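Local coordinates for uncharacterized protein ycf41 (Synechococcus elongatus PCC 6301, PDB 3KOJ) that probably binds single-stranded DNA through an OB-fold domain of the single-strand binding protein family, four copies of which form the assembly, at residues C14-T19 against V41-L46; A53-V58 against K97-T102; V78-L83 against V103-H108; E22-R27 against R70-D75. The protein carries 1 engineered substitution. One frame throughout, in Å; residues are numbered along the deposited sequence.

Interaction 1: residues C14-T19 against V41-L46; sequences CILQAT and VQFPGL
Q42 O is the best-held polar atom, gripped by two hydrogen bonds. T19 N reaches Q42 O in the carbonyl plane at 2.9 Å, and the bond is nearly straight (169°). A water donates the second bond to Q42 O and accepts from T19 OG1 at 2.8 Å, so it bridges the threonine hydroxyl to the opposite backbone. In return Q42 N gives T19 O a more bent bond of 2.8 Å, and V41 CA makes a CA-H...O contact with the same oxygen. T19 and Q42 are thus an antiparallel hydrogen-bonded pair, both side chains on one face; Q42 leads its amide away to R54. Beyond this pair the strands splay to 115°, and the A18 methyl fills the crook, its CB 3.6 Å from V41 CB and 4.1 Å from F43 CB. F43 holds CG in the crowded position between its backbone N and carbonyl carbon (chi1 50°). Its ring takes L16 CD1 over one face, 4.3 Å from F43 CE2, while A18 CB approaches obliquely. L55 of the next strand packs on both L16 and F43. Such a strongly coiled hairpin of the first two strands, with apolar side chains turned into the interior, is typical of the OB-fold barrel.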
loop_
_atom_site.group_PDB
_atom_site.type_symbol
_atom_site.label_atom_id
_atom_site.label_comp_id
_atom_site.label_asym_id
_atom_site.label_seq_id
_atom_site.Cartn_x
_atom_site.Cartn_y
_atom_site.Cartn_z
ATOM N N CYS B 14 -2.467 3.609 -4.272
ATOM C CA CYS B 14 -3.825 3.196 -3.951
ATOM C C CYS B 14 -4.084 1.823 -4.541
ATOM O O CYS B 14 -4.066 1.646 -5.763
ATOM C CB CYS B 14 -4.833 4.200 -4.510
ATOM S SG CYS B 14 -4.697 5.831 -3.760
ATOM N N ILE B 15 -4.307 0.852 -3.664
ATOM C CA ILE B 15 -4.568 -0.512 -4.084
ATOM C C ILE B 15 -5.962 -0.895 -3.610
ATOM O O ILE B 15 -6.245 -0.915 -2.408
ATOM C CB ILE B 15 -3.488 -1.449 -3.523
ATOM C CG1 ILE B 15 -2.121 -0.959 -4.028
ATOM C CG2 ILE B 15 -3.769 -2.892 -3.956
ATOM C CD1 ILE B 15 -0.933 -1.765 -3.580
ATOM N N LEU B 16 -6.828 -1.193 -4.574
ATOM C CA LEU B 16 -8.215 -1.503 -4.283
ATOM C C LEU B 16 -8.740 -2.783 -4.904
ATOM O O LEU B 16 -8.471 -3.085 -6.063
ATOM C CB LEU B 16 -9.115 -0.364 -4.780
ATOM C CG LEU B 16 -8.955 1.074 -4.287
ATOM C CD1 LEU B 16 -9.626 2.025 -5.278
ATOM C CD2 LEU B 16 -9.571 1.216 -2.905
ATOM N N GLN B 17 -9.525 -3.508 -4.117
ATOM C CA GLN B 17 -10.179 -4.724 -4.563
ATOM C C GLN B 17 -11.556 -4.195 -4.962
ATOM O O GLN B 17 -12.229 -3.566 -4.148
ATOM C CB GLN B 17 -10.308 -5.681 -3.392
ATOM C CG GLN B 17 -10.795 -7.057 -3.727
ATOM C CD GLN B 17 -10.861 -7.913 -2.484
ATOM O OE1 GLN B 17 -10.003 -7.798 -1.603
ATOM N NE2 GLN B 17 -11.873 -8.770 -2.397
ATOM N N ALA B 18 -11.974 -4.436 -6.201
ATOM C CA ALA B 18 -13.263 -3.926 -6.661
ATOM C C ALA B 18 -13.890 -4.785 -7.747
ATOM O O ALA B 18 -13.250 -5.685 -8.299
ATOM C CB ALA B 18 -13.093 -2.489 -7.173
ATOM N N THR B 19 -15.148 -4.479 -8.051
ATOM C CA THR B 19 -15.923 -5.188 -9.061
ATOM C C THR B 19 -16.168 -4.279 -10.269
ATOM O O THR B 19 -16.552 -3.118 -10.119
ATOM C CB THR B 19 -17.295 -5.620 -8.485
ATOM O OG1 THR B 19 -17.085 -6.421 -7.313
ATOM C CG2 THR B 19 -18.086 -6.428 -9.514
ATOM N N VAL B 41 -15.603 0.910 -11.455
ATOM C CA VAL B 41 -15.623 -0.209 -10.528
ATOM C C VAL B 41 -16.387 0.188 -9.277
ATOM O O VAL B 41 -16.593 1.373 -9.008
ATOM C CB VAL B 41 -14.199 -0.659 -10.121
ATOM C CG1 VAL B 41 -13.407 -1.048 -11.359
ATOM C CG2 VAL B 41 -13.488 0.453 -9.332
ATOM N N GLN B 42 -16.820 -0.816 -8.525
ATOM C CA GLN B 42 -17.543 -0.582 -7.287
ATOM C C GLN B 42 -16.878 -1.364 -6.161
ATOM O O GLN B 42 -16.462 -2.509 -6.344
ATOM C CB GLN B 42 -19.004 -1.023 -7.426
ATOM C CG GLN B 42 -19.822 -0.836 -6.154
ATOM C CD GLN B 42 -21.273 -1.252 -6.325
ATOM O OE1 GLN B 42 -22.046 -0.591 -7.025
ATOM N NE2 GLN B 42 -21.646 -2.359 -5.691
ATOM N N PHE B 43 -16.754 -0.730 -5.003
ATOM C CA PHE B 43 -16.156 -1.395 -3.854
ATOM C C PHE B 43 -16.939 -1.032 -2.603
ATOM O O PHE B 43 -17.591 0.015 -2.548
ATOM C CB PHE B 43 -14.663 -1.052 -3.725
ATOM C CG PHE B 43 -14.348 0.416 -3.776
ATOM C CD1 PHE B 43 -14.122 1.134 -2.608
ATOM C CD2 PHE B 43 -14.218 1.070 -4.997
ATOM C CE1 PHE B 43 -13.758 2.475 -2.653
ATOM C CE2 PHE B 43 -13.855 2.413 -5.055
ATOM C CZ PHE B 43 -13.626 3.118 -3.882
ATOM N N PRO B 44 -16.895 -1.901 -1.585
ATOM C CA PRO B 44 -17.608 -1.708 -0.321
ATOM C C PRO B 44 -17.331 -0.418 0.424
ATOM O O PRO B 44 -16.202 0.085 0.430
ATOM C CB PRO B 44 -17.192 -2.929 0.503
ATOM C CG PRO B 44 -16.828 -3.953 -0.531
ATOM C CD PRO B 44 -16.069 -3.120 -1.525
ATOM N N GLY B 45 -18.381 0.107 1.050
ATOM C CA GLY B 45 -18.238 1.309 1.837
ATOM C C GLY B 45 -17.484 0.823 3.055
ATOM O O GLY B 45 -17.195 -0.368 3.181
ATOM N N LEU B 46 -17.134 1.710 3.963
ATOM C CA LEU B 46 -16.400 1.244 5.121
ATOM C C LEU B 46 -17.285 0.673 6.210
ATOM O O LEU B 46 -16.786 -0.023 7.121
ATOM C CB LEU B 46 -15.526 2.379 5.629
ATOM C CG LEU B 46 -14.721 2.848 4.410
ATOM C CD1 LEU B 46 -13.822 3.994 4.769
ATOM C CD2 LEU B 46 -13.931 1.680 3.882
HETATM O O HOH W 1 -16.439 -5.267 -4.887
#

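Interaction 2: residues A53-V58 against K97-T102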
loop_
_atom_site.group_PDB
_atom_site.type_symbol
_atom_site.label_atom_id
_atom_site.label_comp_id
_atom_site.label_asym_id
_atom_site.label_seq_id
_atom_site.Cartn_x
_atom_site.Cartn_y
_atom_site.Cartn_z
ATOM N N ALA B 53 -18.948 2.320 -2.973
ATOM C CA ALA B 53 -18.478 3.472 -3.722
ATOM C C ALA B 53 -18.227 3.076 -5.167
ATOM O O ALA B 53 -17.917 1.922 -5.456
ATOM C CB ALA B 53 -17.196 4.020 -3.098
ATOM N N ARG B 54 -18.397 4.024 -6.079
ATOM C CA ARG B 54 -18.126 3.755 -7.481
ATOM C C ARG B 54 -17.031 4.708 -7.903
ATOM O O ARG B 54 -17.048 5.892 -7.565
ATOM C CB ARG B 54 -19.379 3.911 -8.333
ATOM C CG ARG B 54 -20.345 2.782 -8.084
ATOM C CD ARG B 54 -21.409 2.670 -9.155
ATOM N NE ARG B 54 -22.059 1.370 -9.044
ATOM C CZ ARG B 54 -22.704 0.759 -10.029
ATOM N NH1 ARG B 54 -22.804 1.329 -11.224
ATOM N NH2 ARG B 54 -23.231 -0.439 -9.818
ATOM N N LEU B 55 -16.070 4.179 -8.645
ATOM C CA LEU B 55 -14.919 4.963 -9.036
ATOM C C LEU B 55 -14.511 4.788 -10.489
ATOM O O LEU B 55 -14.460 3.670 -11.004
ATOM C CB LEU B 55 -13.759 4.576 -8.119
ATOM C CG LEU B 55 -12.367 5.172 -8.302
ATOM C CD1 LEU B 55 -12.403 6.676 -8.046
ATOM C CD2 LEU B 55 -11.413 4.477 -7.335
ATOM N N LYS B 56 -14.225 5.904 -11.144
ATOM C CA LYS B 56 -13.787 5.862 -12.528
ATOM C C LYS B 56 -12.336 5.396 -12.502
ATOM O O LYS B 56 -11.534 5.879 -11.707
ATOM C CB LYS B 56 -13.874 7.247 -13.164
ATOM C CG LYS B 56 -13.355 7.294 -14.594
ATOM C CD LYS B 56 -13.477 8.692 -15.177
ATOM C CE LYS B 56 -12.873 8.775 -16.570
ATOM N NZ LYS B 56 -12.993 10.150 -17.137
ATOM N N VAL B 57 -12.010 4.452 -13.374
ATOM C CA VAL B 57 -10.662 3.903 -13.449
ATOM C C VAL B 57 -10.137 4.099 -14.866
ATOM O O VAL B 57 -10.834 3.810 -15.833
ATOM C CB VAL B 57 -10.691 2.402 -13.091
ATOM C CG1 VAL B 57 -9.341 1.770 -13.326
ATOM C CG2 VAL B 57 -11.113 2.239 -11.637
ATOM N N VAL B 58 -8.912 4.601 -14.984
ATOM C CA VAL B 58 -8.320 4.851 -16.293
ATOM C C VAL B 58 -6.922 4.256 -16.424
ATOM O O VAL B 58 -6.087 4.406 -15.534
ATOM C CB VAL B 58 -8.228 6.367 -16.571
ATOM C CG1 VAL B 58 -7.689 6.609 -17.979
ATOM C CG2 VAL B 58 -9.601 7.011 -16.388
ATOM N N LYS B 97 -15.538 18.622 -10.235
ATOM C CA LYS B 97 -14.442 17.831 -9.682
ATOM C C LYS B 97 -14.758 16.341 -9.764
ATOM O O LYS B 97 -15.712 15.865 -9.144
ATOM C CB LYS B 97 -14.187 18.234 -8.232
ATOM N N GLN B 98 -13.955 15.608 -10.528
ATOM C CA GLN B 98 -14.160 14.173 -10.690
ATOM C C GLN B 98 -12.963 13.373 -10.193
ATOM O O GLN B 98 -11.818 13.678 -10.521
ATOM C CB GLN B 98 -14.432 13.847 -12.154
ATOM N N THR B 99 -13.242 12.344 -9.401
ATOM C CA THR B 99 -12.197 11.486 -8.857
ATOM C C THR B 99 -11.958 10.299 -9.778
ATOM O O THR B 99 -12.870 9.828 -10.457
ATOM C CB THR B 99 -12.594 10.934 -7.474
ATOM O OG1 THR B 99 -12.811 12.022 -6.567
ATOM C CG2 THR B 99 -11.501 10.029 -6.920
ATOM N N GLU B 100 -10.723 9.820 -9.812
ATOM C CA GLU B 100 -10.423 8.661 -10.628
ATOM C C GLU B 100 -9.096 8.046 -10.226
ATOM O O GLU B 100 -8.235 8.705 -9.644
ATOM C CB GLU B 100 -10.439 9.023 -12.122
ATOM C CG GLU B 100 -9.212 9.714 -12.670
ATOM C CD GLU B 100 -9.403 10.136 -14.123
ATOM O OE1 GLU B 100 -8.397 10.252 -14.850
ATOM O OE2 GLU B 100 -10.562 10.364 -14.534
ATOM N N LEU B 101 -8.964 6.760 -10.510
ATOM C CA LEU B 101 -7.754 6.022 -10.200
ATOM C C LEU B 101 -7.035 5.776 -11.512
ATOM O O LEU B 101 -7.585 5.144 -12.418
ATOM C CB LEU B 101 -8.101 4.677 -9.554
ATOM C CG LEU B 101 -6.923 3.775 -9.164
ATOM C CD1 LEU B 101 -6.193 4.374 -7.969
ATOM C CD2 LEU B 101 -7.430 2.379 -8.829
ATOM N N THR B 102 -5.821 6.299 -11.633
ATOM C CA THR B 102 -5.035 6.080 -12.838
ATOM C C THR B 102 -4.255 4.807 -12.532
ATOM O O THR B 102 -3.314 4.808 -11.740
ATOM C CB THR B 102 -4.081 7.243 -13.099
ATOM O OG1 THR B 102 -4.832 8.463 -13.140
ATOM C CG2 THR B 102 -3.374 7.049 -14.431
HETATM O O HOH W 2 -15.163 8.425 -10.099
#
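Two backbone hydrogen bonds carry the parallel pairing of 53-58 with 100-102. L101 N donates to K56 O at 3.0 Å, nearly along the C=O axis, and V58 N donates to L101 O at 2.9 Å in the carbonyl plane and almost straight (172°). Before the strands pair, a water fills in, accepting from K56 N and donating to T99 O. On the face of V57 and L101 the contact is apolar. L55 swings CG anti to its backbone N (chi1 177°), which lets CD1 meet T99 CG2 at 3.7 Å and CD2 meet L101 CB at 4.0 Å. On the other face K56 and E100 run side by side, pointing the same way. The lysine is fully extended, and its whole outer half lies along the carboxylate: K56 CD is 3.4 Å from E100 OE2 and NZ makes a loose salt bridge of 3.6 Å to it. E100 reaches there with CG in the crowded position (chi1 79°), and V58 CG2 lies 3.8 Å from E100 OE1. An alanine in place of K56 would take away the ammonium and methylenes beside E100 OE2 and would probably leave the carboxylate less firmly held on that side. In the second shell R84 binds E100 OE1 in a salt bridge, F43 and L16 back L55, and T99 OG1 bonds T99 of the second subunit. This parallel pair joins the third and fifth strands, as in OB folds. With positive groups on both its oxygens, the buried E100 carboxylate is likely to stay ionised.

Interaction 3: residues V78-L83 against V103-H108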
loop_
_atom_site.group_PDB
_atom_site.type_symbol
_atom_site.label_atom_id
_atom_site.label_comp_id
_atom_site.label_asym_id
_atom_site.label_seq_id
_atom_site.Cartn_x
_atom_site.Cartn_y
_atom_site.Cartn_z
ATOM N N VAL B 78 -8.091 -6.533 -8.533
ATOM C CA VAL B 78 -7.318 -5.727 -7.596
ATOM C C VAL B 78 -6.612 -4.735 -8.505
ATOM O O VAL B 78 -5.965 -5.127 -9.480
ATOM C CB VAL B 78 -6.235 -6.507 -6.831
ATOM C CG1 VAL B 78 -5.400 -5.518 -6.002
ATOM C CG2 VAL B 78 -6.874 -7.528 -5.906
ATOM N N LEU B 79 -6.742 -3.455 -8.194
ATOM C CA LEU B 79 -6.114 -2.421 -9.002
ATOM C C LEU B 79 -5.071 -1.674 -8.185
ATOM O O LEU B 79 -5.270 -1.437 -6.996
ATOM C CB LEU B 79 -7.179 -1.419 -9.480
ATOM C CG LEU B 79 -8.347 -2.007 -10.272
ATOM C CD1 LEU B 79 -9.516 -1.026 -10.270
ATOM C CD2 LEU B 79 -7.898 -2.330 -11.693
ATOM N N GLU B 80 -3.955 -1.332 -8.824
ATOM C CA GLU B 80 -2.904 -0.549 -8.176
ATOM C C GLU B 80 -2.748 0.692 -9.040
ATOM O O GLU B 80 -2.583 0.583 -10.254
ATOM C CB GLU B 80 -1.563 -1.287 -8.156
ATOM C CG GLU B 80 -0.441 -0.428 -7.551
ATOM C CD GLU B 80 0.948 -1.011 -7.775
ATOM O OE1 GLU B 80 1.072 -1.976 -8.557
ATOM O OE2 GLU B 80 1.917 -0.496 -7.177
ATOM N N GLY B 81 -2.794 1.870 -8.423
ATOM C CA GLY B 81 -2.654 3.085 -9.198
ATOM C C GLY B 81 -2.487 4.323 -8.343
ATOM O O GLY B 81 -2.203 4.232 -7.145
ATOM N N ARG B 82 -2.657 5.483 -8.967
ATOM C CA ARG B 82 -2.525 6.755 -8.270
ATOM C C ARG B 82 -3.865 7.475 -8.298
ATOM O O ARG B 82 -4.546 7.502 -9.328
ATOM C CB ARG B 82 -1.446 7.621 -8.939
ATOM C CG ARG B 82 -0.035 7.024 -8.863
ATOM C CD ARG B 82 1.001 7.907 -9.559
ATOM N NE ARG B 82 1.194 9.195 -8.892
ATOM C CZ ARG B 82 2.052 9.417 -7.898
ATOM N NH1 ARG B 82 2.819 8.434 -7.441
ATOM N NH2 ARG B 82 2.143 10.628 -7.359
ATOM N N LEU B 83 -4.243 8.039 -7.156
ATOM C CA LEU B 83 -5.500 8.761 -7.043
ATOM C C LEU B 83 -5.373 10.113 -7.737
ATOM O O LEU B 83 -4.362 10.803 -7.601
ATOM C CB LEU B 83 -5.850 8.966 -5.569
ATOM C CG LEU B 83 -7.222 9.578 -5.280
ATOM C CD1 LEU B 83 -8.324 8.613 -5.709
ATOM C CD2 LEU B 83 -7.325 9.887 -3.793
ATOM N N VAL B 103 -4.676 3.718 -13.159
ATOM C CA VAL B 103 -4.088 2.407 -12.929
ATOM C C VAL B 103 -2.703 2.141 -13.494
ATOM O O VAL B 103 -2.397 2.506 -14.626
ATOM C CB VAL B 103 -5.048 1.314 -13.450
ATOM C CG1 VAL B 103 -4.406 -0.064 -13.335
ATOM C CG2 VAL B 103 -6.331 1.358 -12.657
ATOM N N THR B 104 -1.874 1.484 -12.685
ATOM C CA THR B 104 -0.523 1.109 -13.088
ATOM C C THR B 104 -0.527 -0.390 -13.384
ATOM O O THR B 104 0.049 -0.847 -14.371
ATOM C CB THR B 104 0.502 1.360 -11.959
ATOM O OG1 THR B 104 0.436 2.728 -11.540
ATOM C CG2 THR B 104 1.909 1.050 -12.442
ATOM N N ARG B 105 -1.187 -1.152 -12.513
ATOM C CA ARG B 105 -1.261 -2.600 -12.650
ATOM C C ARG B 105 -2.614 -3.125 -12.199
ATOM O O ARG B 105 -3.287 -2.501 -11.384
ATOM C CB ARG B 105 -0.179 -3.272 -11.794
ATOM C CG ARG B 105 1.233 -2.853 -12.137
ATOM C CD ARG B 105 2.250 -3.515 -11.216
ATOM N NE ARG B 105 3.605 -3.100 -11.559
ATOM C CZ ARG B 105 4.210 -2.021 -11.077
ATOM N NH1 ARG B 105 3.587 -1.232 -10.207
ATOM N NH2 ARG B 105 5.437 -1.721 -11.481
ATOM N N VAL B 106 -2.988 -4.291 -12.717
ATOM C CA VAL B 106 -4.248 -4.927 -12.361
ATOM C C VAL B 106 -4.051 -6.431 -12.204
ATOM O O VAL B 106 -3.293 -7.051 -12.952
ATOM C CB VAL B 106 -5.336 -4.669 -13.447
ATOM C CG1 VAL B 106 -4.793 -5.020 -14.827
ATOM C CG2 VAL B 106 -6.589 -5.495 -13.151
ATOM N N HIS B 107 -4.705 -7.008 -11.202
ATOM C CA HIS B 107 -4.642 -8.449 -10.987
ATOM C C HIS B 107 -6.042 -8.968 -11.293
ATOM O O HIS B 107 -7.005 -8.602 -10.614
ATOM C CB HIS B 107 -4.294 -8.790 -9.541
ATOM C CG HIS B 107 -4.317 -10.261 -9.256
ATOM N ND1 HIS B 107 -3.257 -11.095 -9.544
ATOM C CD2 HIS B 107 -5.285 -11.053 -8.735
ATOM C CE1 HIS B 107 -3.569 -12.334 -9.210
ATOM N NE2 HIS B 107 -4.795 -12.336 -8.717
ATOM N N HIS B 108 -6.148 -9.819 -12.309
ATOM C CA HIS B 108 -7.434 -10.370 -12.726
ATOM C C HIS B 108 -7.769 -11.665 -11.991
ATOM O O HIS B 108 -6.825 -12.359 -11.560
ATOM C CB HIS B 108 -7.402 -10.646 -14.227
ATOM C CG HIS B 108 -6.912 -9.491 -15.043
ATOM N ND1 HIS B 108 -7.728 -8.447 -15.423
ATOM C CD2 HIS B 108 -5.683 -9.210 -15.540
ATOM C CE1 HIS B 108 -7.023 -7.573 -16.122
ATOM N NE2 HIS B 108 -5.780 -8.013 -16.207
ATOM O OXT HIS B 108 -8.969 -11.984 -11.880
HETATM O O HOH W 3 3.896 1.130 -8.191
#
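The R105 guanidinium is met at its edge by E80 OE1 and a water, while V106 CG2 lies over one face of the H108 ring, 3.6 Å above the plane. R105 NH1 bonds E80 OE1 at 3.1 Å, arriving from above the carboxylate, whose plane lies 30° from the guanidinium. The two extended chains run side by side, and the water ties E80 OE2 to R105 NH1. R105 NE bonds the carbonyl of H8, a tag residue of the fourth subunit. A leucine in place of R105 would remove the guanidinium, and E80 would probably be less firmly positioned. Below the ion pair lies a classic beta bulge: T104 and R105 both face E80, whose O accepts from T104 N at 2.7 Å and from R105 N at 3.2 Å. Here the last strand of the OB barrel turns a corner and continues antiparallel along 78-80. G81 meets V103 with CA atoms 4.1 Å apart, and a CB on G81 would clash. On the inner face L79 CD2 packs on V106 CG2 at 3.7 Å and on V103 CG2. H107 N bonds V78 O at 2.8 Å, and the H107 ring turns to Q17 of the third subunit.

Interaction 4: residues E22-R27 against R70-D75; sequences EAPQLR and RCRLND
P24 and R72 cross at about a right angle, and to one side L73 reaches the backbone of E22 and A23. CG and CD of P24 each stand 3.4 Å from C71 O, just ahead of the turn R72-D75, and P24 CG is 4.4 Å from C71 CB. R72 sets off away from the strand, but its chain bends at chi2 (-63°) and folds the guanidinium back over C71. There R72 NH1 donates to C71 O at 2.6 Å, in the plane of its own guanidinium but well above the carbonyl plane. NH1 also bonds Q68 O, a second grip that fixes the group where P24 CG meets it obliquely at 4.2 Å. L73, with CG anti to its carbonyl carbon, brings CD2 to 3.4 Å from A23 N and 4.3 Å from A23 CB. Van der Waals contact joins the two segments; the polar bonds described stay with 70-75 and the helix before it. R72 to D75 form a type II beta turn, and R72 N donates to D75 OD2 at 2.8 Å, so the D75 carboxylate braces the turn. The contact is at the surface. C71 follows the end of helix 62-70 and faces inward onto V20, M39 and H108, N74 and D75 bond V20 on strand 12-28, and Q25 and R27 pair with strand 35-43.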
loop_
_atom_site.group_PDB
_atom_site.type_symbol
_atom_site.label_atom_id
_atom_site.label_comp_id
_atom_site.label_asym_id
_atom_site.label_seq_id
_atom_site.Cartn_x
_atom_site.Cartn_y
_atom_site.Cartn_z
ATOM N N GLU B 22 -18.842 -1.138 -15.099
ATOM C CA GLU B 22 -19.023 -0.495 -16.393
ATOM C C GLU B 22 -17.855 -0.993 -17.219
ATOM O O GLU B 22 -16.687 -0.760 -16.882
ATOM C CB GLU B 22 -19.026 1.035 -16.328
ATOM C CG GLU B 22 -19.522 1.626 -17.656
ATOM C CD GLU B 22 -19.969 3.077 -17.569
ATOM O OE1 GLU B 22 -20.663 3.438 -16.595
ATOM O OE2 GLU B 22 -19.642 3.855 -18.492
ATOM N N ALA B 23 -18.186 -1.715 -18.282
ATOM C CA ALA B 23 -17.183 -2.301 -19.158
ATOM C C ALA B 23 -16.206 -1.279 -19.718
ATOM O O ALA B 23 -16.574 -0.150 -20.043
ATOM C CB ALA B 23 -17.869 -3.053 -20.302
ATOM N N PRO B 24 -14.933 -1.669 -19.825
ATOM C CA PRO B 24 -13.885 -0.798 -20.351
ATOM C C PRO B 24 -14.152 -0.370 -21.791
ATOM O O PRO B 24 -14.606 -1.167 -22.615
ATOM C CB PRO B 24 -12.622 -1.658 -20.223
ATOM C CG PRO B 24 -13.142 -3.061 -20.220
ATOM C CD PRO B 24 -14.368 -2.948 -19.367
ATOM N N GLN B 25 -13.890 0.903 -22.067
ATOM C CA GLN B 25 -14.048 1.482 -23.397
ATOM C C GLN B 25 -12.668 2.002 -23.765
ATOM O O GLN B 25 -12.021 2.676 -22.959
ATOM C CB GLN B 25 -15.048 2.641 -23.371
ATOM C CG GLN B 25 -16.443 2.257 -22.905
ATOM C CD GLN B 25 -17.067 1.175 -23.764
ATOM O OE1 GLN B 25 -17.309 0.057 -23.302
ATOM N NE2 GLN B 25 -17.332 1.502 -25.024
ATOM N N LEU B 26 -12.215 1.694 -24.975
ATOM C CA LEU B 26 -10.893 2.121 -25.409
ATOM C C LEU B 26 -10.898 3.205 -26.479
ATOM O O LEU B 26 -11.770 3.243 -27.345
ATOM C CB LEU B 26 -10.101 0.911 -25.918
ATOM C CG LEU B 26 -8.761 0.633 -25.231
ATOM C CD1 LEU B 26 -8.201 -0.690 -25.713
ATOM C CD2 LEU B 26 -7.790 1.764 -25.518
ATOM N N ARG B 27 -9.915 4.094 -26.398
ATOM C CA ARG B 27 -9.759 5.168 -27.371
ATOM C C ARG B 27 -8.269 5.462 -27.445
ATOM O O ARG B 27 -7.494 4.972 -26.621
ATOM C CB ARG B 27 -10.504 6.432 -26.923
ATOM C CG ARG B 27 -9.864 7.144 -25.736
ATOM C CD ARG B 27 -10.729 8.278 -25.199
ATOM N NE ARG B 27 -10.220 8.806 -23.934
ATOM C CZ ARG B 27 -9.168 9.612 -23.817
ATOM N NH1 ARG B 27 -8.497 10.000 -24.894
ATOM N NH2 ARG B 27 -8.781 10.026 -22.617
ATOM N N ARG B 70 -9.145 -8.118 -20.672
ATOM C CA ARG B 70 -9.507 -8.976 -19.550
ATOM C C ARG B 70 -10.709 -8.621 -18.671
ATOM O O ARG B 70 -11.443 -9.508 -18.232
ATOM C CB ARG B 70 -8.286 -9.113 -18.640
ATOM C CG ARG B 70 -7.030 -9.602 -19.341
ATOM C CD ARG B 70 -7.179 -11.058 -19.711
ATOM N NE ARG B 70 -7.416 -11.867 -18.519
ATOM C CZ ARG B 70 -6.471 -12.213 -17.649
ATOM N NH1 ARG B 70 -5.214 -11.830 -17.839
ATOM N NH2 ARG B 70 -6.786 -12.935 -16.581
ATOM N N CYS B 71 -10.900 -7.338 -18.394
ATOM C CA CYS B 71 -11.983 -6.925 -17.510
ATOM C C CYS B 71 -13.381 -6.920 -18.107
ATOM O O CYS B 71 -13.655 -6.213 -19.072
ATOM C CB CYS B 71 -11.664 -5.551 -16.922
ATOM S SG CYS B 71 -10.139 -5.517 -15.946
ATOM N N ARG B 72 -14.262 -7.714 -17.504
ATOM C CA ARG B 72 -15.653 -7.819 -17.931
ATOM C C ARG B 72 -16.570 -7.536 -16.749
ATOM O O ARG B 72 -16.141 -7.621 -15.597
ATOM C CB ARG B 72 -15.927 -9.216 -18.492
ATOM C CG ARG B 72 -15.265 -9.449 -19.842
ATOM C CD ARG B 72 -15.840 -8.496 -20.888
ATOM N NE ARG B 72 -15.135 -8.560 -22.166
ATOM C CZ ARG B 72 -14.070 -7.827 -22.479
ATOM N NH1 ARG B 72 -13.574 -6.956 -21.607
ATOM N NH2 ARG B 72 -13.498 -7.963 -23.667
ATOM N N LEU B 73 -17.823 -7.193 -17.038
ATOM C CA LEU B 73 -18.782 -6.886 -15.990
ATOM C C LEU B 73 -18.821 -7.972 -14.932
ATOM O O LEU B 73 -18.827 -9.157 -15.244
ATOM C CB LEU B 73 -20.191 -6.691 -16.569
ATOM C CG LEU B 73 -20.412 -5.484 -17.483
ATOM C CD1 LEU B 73 -21.889 -5.403 -17.866
ATOM C CD2 LEU B 73 -19.974 -4.213 -16.776
ATOM N N ASN B 74 -18.828 -7.532 -13.680
ATOM C CA ASN B 74 -18.881 -8.385 -12.503
ATOM C C ASN B 74 -17.582 -9.103 -12.146
ATOM O O ASN B 74 -17.560 -9.898 -11.210
ATOM C CB ASN B 74 -20.033 -9.394 -12.616
ATOM C CG ASN B 74 -20.581 -9.795 -11.259
ATOM O OD1 ASN B 74 -20.846 -8.939 -10.409
ATOM N ND2 ASN B 74 -20.762 -11.096 -11.047
ATOM N N ASP B 75 -16.505 -8.834 -12.883
ATOM C CA ASP B 75 -15.208 -9.432 -12.557
ATOM C C ASP B 75 -14.691 -8.741 -11.300
ATOM O O ASP B 75 -14.822 -7.525 -11.169
ATOM C CB ASP B 75 -14.176 -9.191 -13.669
ATOM C CG ASP B 75 -14.327 -10.149 -14.832
ATOM O OD1 ASP B 75 -15.096 -11.124 -14.707
ATOM O OD2 ASP B 75 -13.665 -9.927 -15.866
#

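In the fold
From the N terminus, strand 12-28 enters interaction 1, which closes the hairpin with strand 35-43. Interaction 4 opens within that hairpin, at 22-27, and closes only at 70-75, so it crosses interaction 1 and sets the loop after helix 62-70 against the far part of the same strand. Interaction 2 opens after interaction 1 has closed, crosses interaction 4, and spans the helix to join strands 53-60 and 100-103. Interaction 3 starts once interaction 4 is complete and crosses interaction 2, bringing the C terminus back to strand 76-84. F43 to A53, L16 to L79 and V58 to V103 link the pairings into one curled barrel, and H108 touches R70 and C71.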